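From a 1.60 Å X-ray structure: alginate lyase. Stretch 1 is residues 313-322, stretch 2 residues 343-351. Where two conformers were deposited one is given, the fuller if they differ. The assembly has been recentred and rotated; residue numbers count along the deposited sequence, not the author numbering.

Stretch 1, residues 313-322: ALKFLIPYIG
Stretch 2 (343-351) ACWILRRAS

Two helical segments of one chain can pack without a single hydrogen bond between them, provided that their side chains supply a continuous apolar seam; this contact in an alginate lyase is a compact example. The helix carrying A313 to L317 and the helix of stretch 2 run roughly antiparallel, with 145° between their N-to-C directions and a signed crossing angle of -145°. Their axes approach no closer than 11.5 Å, a gap wide enough to be filled by leucine and isoleucine side chains. The register agrees with the direction: L314 CA lies 8.1 Å from L347 CA, and I321 CA lies 6.9 Å from A343 CA.

Backbone geometry sets up the approach. In stretch 1 the helical bond from I318 N to L314 O (3.0 Å) gives way to the shorter 3-10 spacing, with Y320 N to L317 O at 3.0 Å and I321 N to I318 O at 2.9 Å. I321 then leaves helical angles at phi/psi -76/123, and G322 follows at 84/2, where a CB would jam against the carbonyl O of I321. From A343 to A350 stretch 2 is helical, mostly near -60/-40, with W345 at -82/-28 and with bonds such as A350 N to I346 O at 2.9 Å.

The rotamers carry the branches across. L314, m,t (-71°, 164°), points its CA-to-CB bond toward stretch 2 and reaches two residues one helical turn apart: CD2 meets I346 CG2 at 3.5 Å, while CD1 meets A350 CB at 3.6 Å. L314 CD2 is itself 4.2 Å from A350 CB, so both methyls border that alanine while CD2 alone comes close to I346. I346 is m,m (-68°, -65°). L317, t,p (176°, 65°), also points toward the partner and makes a looser contact, CD2 to A343 CB at 4.3 Å.

I318 and L347 show how a sideways start can be redeemed by the side chain's end. Both are m,t, I318 at -77° and 162°, L347 at -68° and -175°, and their ends come nearer to meet at 3.8 Å between I318 CG1 and L347 CD2. The other methyl of L347, CD1, reaches I321 CD1 at 3.6 Å.

I321 has the largest covered area of any residue here. Its m,t rotamer (-60°, 175°) extends CD1 into the space between A343 and L347, 3.7 Å from A343 CB, while CG2 lies 3.9 Å from C344 SG, with C344 in m (-69°). The small side chain at A343 accompanies the closer of the two register approaches. Altogether 368 Å² is buried, summed over both sides, through apolar contacts alone.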

ATOM      1  N   ALA A 313       2.862  13.126  15.367  1.00  6.93           N
ATOM      2  CA  ALA A 313       2.398  11.743  15.320  1.00  7.79           C
ATOM      3  C   ALA A 313       3.562  10.761  15.588  1.00  7.44           C
ATOM      4  O   ALA A 313       3.389   9.731  16.235  1.00  8.75           O
ATOM      5  CB  ALA A 313       1.675  11.456  13.971  1.00  6.93           C
ATOM      6  N   LEU A 314       4.742  11.049  15.030  1.00  7.91           N
ATOM      7  CA  LEU A 314       5.939  10.269  15.277  1.00  8.15           C
ATOM      8  C   LEU A 314       6.396  10.340  16.718  1.00  9.05           C
ATOM      9  O   LEU A 314       6.781   9.311  17.305  1.00 10.16           O
ATOM     10  CB  LEU A 314       7.078  10.758  14.360  1.00  7.73           C
ATOM     11  CG  LEU A 314       6.923  10.424  12.874  1.00  9.13           C
ATOM     12  CD1 LEU A 314       7.895  11.305  12.059  1.00  8.93           C
ATOM     13  CD2 LEU A 314       7.208   8.932  12.549  1.00 12.50           C
ATOM     14  N   LYS A 315       6.372  11.540  17.298  1.00  9.68           N
ATOM     15  CA  LYS A 315       6.798  11.728  18.672  0.50  9.94           C
ATOM     16  C   LYS A 315       5.892  10.993  19.680  1.00  9.70           C
ATOM     17  O   LYS A 315       6.364  10.571  20.738  1.00  9.72           O
ATOM     18  CB  LYS A 315       6.883  13.227  19.009  0.50 11.42           C
ATOM     19  CG  LYS A 315       8.093  13.985  18.468  0.50 14.31           C
ATOM     20  CD  LYS A 315       7.987  15.445  18.888  0.50 15.94           C
ATOM     21  CE  LYS A 315       9.067  16.347  18.307  0.50 23.32           C
ATOM     22  NZ  LYS A 315       8.678  17.805  18.436  0.50 26.94           N
ATOM     23  N   PHE A 316       4.605  10.822  19.361  1.00  9.57           N
ATOM     24  CA  PHE A 316       3.705   9.981  20.194  1.00  8.55           C
ATOM     25  C   PHE A 316       4.223   8.529  20.168  1.00 10.40           C
ATOM     26  O   PHE A 316       4.216   7.816  21.182  1.00  9.73           O
ATOM     27  CB  PHE A 316       2.247  10.045  19.680  1.00  9.91           C
ATOM     28  CG  PHE A 316       1.406   8.908  20.193  1.00  8.92           C
ATOM     29  CD1 PHE A 316       0.891   8.939  21.468  1.00 11.58           C
ATOM     30  CD2 PHE A 316       1.226   7.765  19.400  1.00  8.53           C
ATOM     31  CE1 PHE A 316       0.147   7.900  21.932  1.00 10.55           C
ATOM     32  CE2 PHE A 316       0.483   6.694  19.872  1.00 12.45           C
ATOM     33  CZ  PHE A 316      -0.034   6.744  21.149  1.00 11.26           C
ATOM     34  N   LEU A 317       4.610   8.062  18.979  1.00  8.48           N
ATOM     35  CA  LEU A 317       4.974   6.657  18.810  1.00  9.04           C
ATOM     36  C   LEU A 317       6.303   6.269  19.422  1.00  8.81           C
ATOM     37  O   LEU A 317       6.453   5.180  19.974  1.00  9.88           O
ATOM     38  CB  LEU A 317       4.992   6.296  17.323  1.00  9.87           C
ATOM     39  CG  LEU A 317       5.457   4.879  16.941  1.00  9.73           C
ATOM     40  CD1 LEU A 317       4.473   3.802  17.493  1.00 12.97           C
ATOM     41  CD2 LEU A 317       5.578   4.781  15.414  1.00 11.69           C
ATOM     42  N   ILE A 318       7.294   7.141  19.267  1.00  8.46           N
ATOM     43  CA  ILE A 318       8.689   6.799  19.569  1.00  7.58           C
ATOM     44  C   ILE A 318       8.920   6.186  20.961  1.00  9.10           C
ATOM     45  O   ILE A 318       9.621   5.193  21.068  1.00 10.73           O
ATOM     46  CB  ILE A 318       9.624   8.019  19.316  1.00 10.39           C
ATOM     47  CG1 ILE A 318       9.825   8.154  17.814  1.00 12.04           C
ATOM     48  CG2 ILE A 318      10.994   7.853  20.077  1.00 10.20           C
ATOM     49  CD1 ILE A 318      10.338   9.501  17.316  1.00 11.85           C
ATOM     50  N   PRO A 319       8.332   6.755  22.027  1.00  9.04           N
ATOM     51  CA  PRO A 319       8.645   6.189  23.360  1.00 10.56           C
ATOM     52  C   PRO A 319       8.280   4.738  23.547  1.00 10.30           C
ATOM     53  O   PRO A 319       8.812   4.062  24.446  1.00 10.85           O
ATOM     54  CB  PRO A 319       7.859   7.085  24.314  1.00 11.66           C
ATOM     55  CG  PRO A 319       7.709   8.388  23.554  1.00  8.78           C
ATOM     56  CD  PRO A 319       7.541   7.993  22.125  1.00  9.69           C
ATOM     57  N   TYR A 320       7.359   4.244  22.715  1.00  8.96           N
ATOM     58  CA  TYR A 320       6.935   2.880  22.827  1.00  8.18           C
ATOM     59  C   TYR A 320       7.814   1.912  22.075  1.00  9.79           C
ATOM     60  O   TYR A 320       7.699   0.713  22.262  1.00  9.47           O
ATOM     61  CB  TYR A 320       5.481   2.741  22.360  1.00  8.86           C
ATOM     62  CG  TYR A 320       4.515   3.520  23.219  1.00  7.27           C
ATOM     63  CD1 TYR A 320       4.185   3.091  24.508  1.00  9.45           C
ATOM     64  CD2 TYR A 320       3.911   4.688  22.739  1.00  9.26           C
ATOM     65  CE1 TYR A 320       3.296   3.807  25.295  1.00  8.64           C
ATOM     66  CE2 TYR A 320       3.026   5.399  23.496  1.00  7.82           C
ATOM     67  CZ  TYR A 320       2.719   4.956  24.781  1.00  7.98           C
ATOM     68  OH  TYR A 320       1.820   5.683  25.482  1.00  9.13           O
ATOM     69  N   ILE A 321       8.705   2.434  21.249  1.00  9.76           N
ATOM     70  CA  ILE A 321       9.579   1.570  20.482  1.00 11.02           C
ATOM     71  C   ILE A 321      10.655   1.043  21.401  1.00 13.43           C
ATOM     72  O   ILE A 321      11.342   1.821  22.084  1.00 13.03           O
ATOM     73  CB  ILE A 321      10.201   2.287  19.251  1.00 12.19           C
ATOM     74  CG1 ILE A 321       9.103   2.778  18.312  1.00 12.32           C
ATOM     75  CG2 ILE A 321      11.135   1.334  18.514  1.00 11.64           C
ATOM     76  CD1 ILE A 321       9.613   3.607  17.117  1.00 10.96           C
ATOM     77  N   GLY A 322      10.745  -0.273  21.489  1.00 11.80           N
ATOM     78  CA  GLY A 322      11.681  -0.914  22.409  1.00 13.07           C
ATOM     79  C   GLY A 322      11.200  -1.082  23.843  1.00 14.74           C
ATOM     80  O   GLY A 322      11.929  -1.616  24.678  1.00 19.64           O
ATOM     81  N   ALA A 343       7.850  -0.214  13.156  1.00  8.88           N
ATOM     82  CA  ALA A 343       8.060   1.117  13.722  1.00  8.28           C
ATOM     83  C   ALA A 343       9.491   1.621  13.485  1.00  7.75           C
ATOM     84  O   ALA A 343       9.702   2.785  13.234  1.00  9.37           O
ATOM     85  CB  ALA A 343       7.715   1.111  15.205  1.00  7.57           C
ATOM     86  N   CYS A 344      10.481   0.723  13.627  1.00  9.29           N
ATOM     87  CA  CYS A 344      11.873   1.077  13.402  1.00  8.48           C
ATOM     88  C   CYS A 344      12.126   1.522  11.942  1.00  9.24           C
ATOM     89  O   CYS A 344      13.016   2.374  11.681  1.00  9.97           O
ATOM     90  CB  CYS A 344      12.765  -0.129  13.732  1.00 10.73           C
ATOM     91  SG  CYS A 344      12.811  -0.533  15.499  1.00 11.18           S
ATOM     92  N   TRP A 345      11.368   0.940  10.997  1.00  9.09           N
ATOM     93  CA  TRP A 345      11.455   1.341   9.598  1.00 10.74           C
ATOM     94  C   TRP A 345      10.630   2.593   9.291  1.00 10.07           C
ATOM     95  O   TRP A 345      11.002   3.360   8.413  1.00 10.05           O
ATOM     96  CB  TRP A 345      11.138   0.164   8.676  1.00 11.10           C
ATOM     97  CG  TRP A 345      12.254  -0.789   8.736  1.00 11.99           C
ATOM     98  CD1 TRP A 345      12.355  -1.889   9.513  1.00 12.92           C
ATOM     99  CD2 TRP A 345      13.501  -0.689   8.010  1.00  9.49           C
ATOM    100  NE1 TRP A 345      13.592  -2.474   9.338  1.00 11.43           N
ATOM    101  CE2 TRP A 345      14.292  -1.775   8.397  1.00 10.66           C
ATOM    102  CE3 TRP A 345      14.004   0.203   7.063  1.00 11.40           C
ATOM    103  CZ2 TRP A 345      15.573  -1.982   7.876  1.00 11.42           C
ATOM    104  CZ3 TRP A 345      15.272  -0.000   6.566  1.00  9.51           C
ATOM    105  CH2 TRP A 345      16.042  -1.078   6.975  1.00  9.78           C
ATOM    106  N   ILE A 346       9.549   2.851  10.028  1.00  9.00           N
ATOM    107  CA  ILE A 346       8.945   4.177   9.996  1.00  8.16           C
ATOM    108  C   ILE A 346      10.006   5.239  10.312  1.00  8.84           C
ATOM    109  O   ILE A 346      10.041   6.296   9.657  1.00  9.02           O
ATOM    110  CB  ILE A 346       7.714   4.259  10.965  1.00  8.71           C
ATOM    111  CG1 ILE A 346       6.549   3.381  10.447  1.00  8.27           C
ATOM    112  CG2 ILE A 346       7.236   5.695  11.202  1.00  9.56           C
ATOM    113  CD1 ILE A 346       5.894   3.811   9.089  1.00  9.57           C
ATOM    114  N   LEU A 347      10.840   4.980  11.334  1.00  9.33           N
ATOM    115  CA  LEU A 347      11.858   5.932  11.742  1.00 10.49           C
ATOM    116  C   LEU A 347      12.945   6.152  10.682  1.00  8.63           C
ATOM    117  O   LEU A 347      13.327   7.281  10.425  1.00 10.00           O
ATOM    118  CB  LEU A 347      12.479   5.533  13.074  1.00  8.41           C
ATOM    119  CG  LEU A 347      11.552   5.631  14.273  1.00 12.67           C
ATOM    120  CD1 LEU A 347      12.360   5.331  15.514  1.00 14.90           C
ATOM    121  CD2 LEU A 347      10.873   7.003  14.395  1.00 16.47           C
ATOM    122  N   ARG A 348      13.375   5.079  10.021  1.00  9.79           N
ATOM    123  CA  ARG A 348      14.258   5.210   8.841  1.00  9.62           C
ATOM    124  C   ARG A 348      13.665   6.125   7.781  1.00 11.33           C
ATOM    125  O   ARG A 348      14.323   7.031   7.281  1.00 11.42           O
ATOM    126  CB  ARG A 348      14.473   3.826   8.233  1.00  9.50           C
ATOM    127  CG  ARG A 348      15.180   3.776   6.887  1.00 10.16           C
ATOM    128  CD  ARG A 348      16.634   4.274   6.887  1.00 12.65           C
ATOM    129  NE  ARG A 348      17.523   3.458   7.708  1.00 10.71           N
ATOM    130  CZ  ARG A 348      18.216   2.384   7.309  1.00 13.16           C
ATOM    131  NH1 ARG A 348      18.158   1.911   6.072  1.00 11.87           N
ATOM    132  NH2 ARG A 348      18.978   1.755   8.176  1.00 12.99           N
ATOM    133  N   ARG A 349      12.398   5.907   7.466  1.00  9.12           N
ATOM    134  CA  ARG A 349      11.744   6.670   6.417  0.70 10.31           C
ATOM    135  C   ARG A 349      11.591   8.126   6.807  1.00 10.88           C
ATOM    136  O   ARG A 349      11.816   9.026   5.981  1.00 10.23           O
ATOM    137  CB  ARG A 349      10.413   6.011   6.078  0.70  9.86           C
ATOM    138  CG  ARG A 349      10.610   4.609   5.529  0.70  7.89           C
ATOM    139  CD  ARG A 349       9.348   3.785   5.573  0.70 19.90           C
ATOM    140  NE  ARG A 349       8.305   4.339   4.732  0.70 15.43           N
ATOM    141  CZ  ARG A 349       7.047   3.853   4.675  0.70 11.95           C
ATOM    142  NH1 ARG A 349       6.653   2.770   5.384  0.70 14.50           N
ATOM    143  NH2 ARG A 349       6.204   4.442   3.872  0.70 12.67           N
ATOM    144  N   ALA A 350      11.208   8.377   8.049  1.00 10.01           N
ATOM    145  CA  ALA A 350      11.058   9.764   8.550  1.00 10.78           C
ATOM    146  C   ALA A 350      12.390  10.526   8.523  1.00  9.77           C
ATOM    147  O   ALA A 350      12.419  11.743   8.294  1.00  9.81           O
ATOM    148  CB  ALA A 350      10.466   9.755   9.997  1.00 10.12           C
ATOM    149  N   SER A 351      13.475   9.801   8.769  1.00 10.41           N
ATOM    150  CA  SER A 351      14.815  10.384   8.807  1.00 10.55           C
ATOM    151  C   SER A 351      15.205  10.985   7.463  1.00 10.82           C
ATOM    152  O   SER A 351      16.068  11.846   7.409  1.00 13.63           O
ATOM    153  CB  SER A 351      15.842   9.351   9.278  1.00  9.54           C
ATOM    154  OG  SER A 351      16.283   8.500   8.216  1.00 11.92           O
TER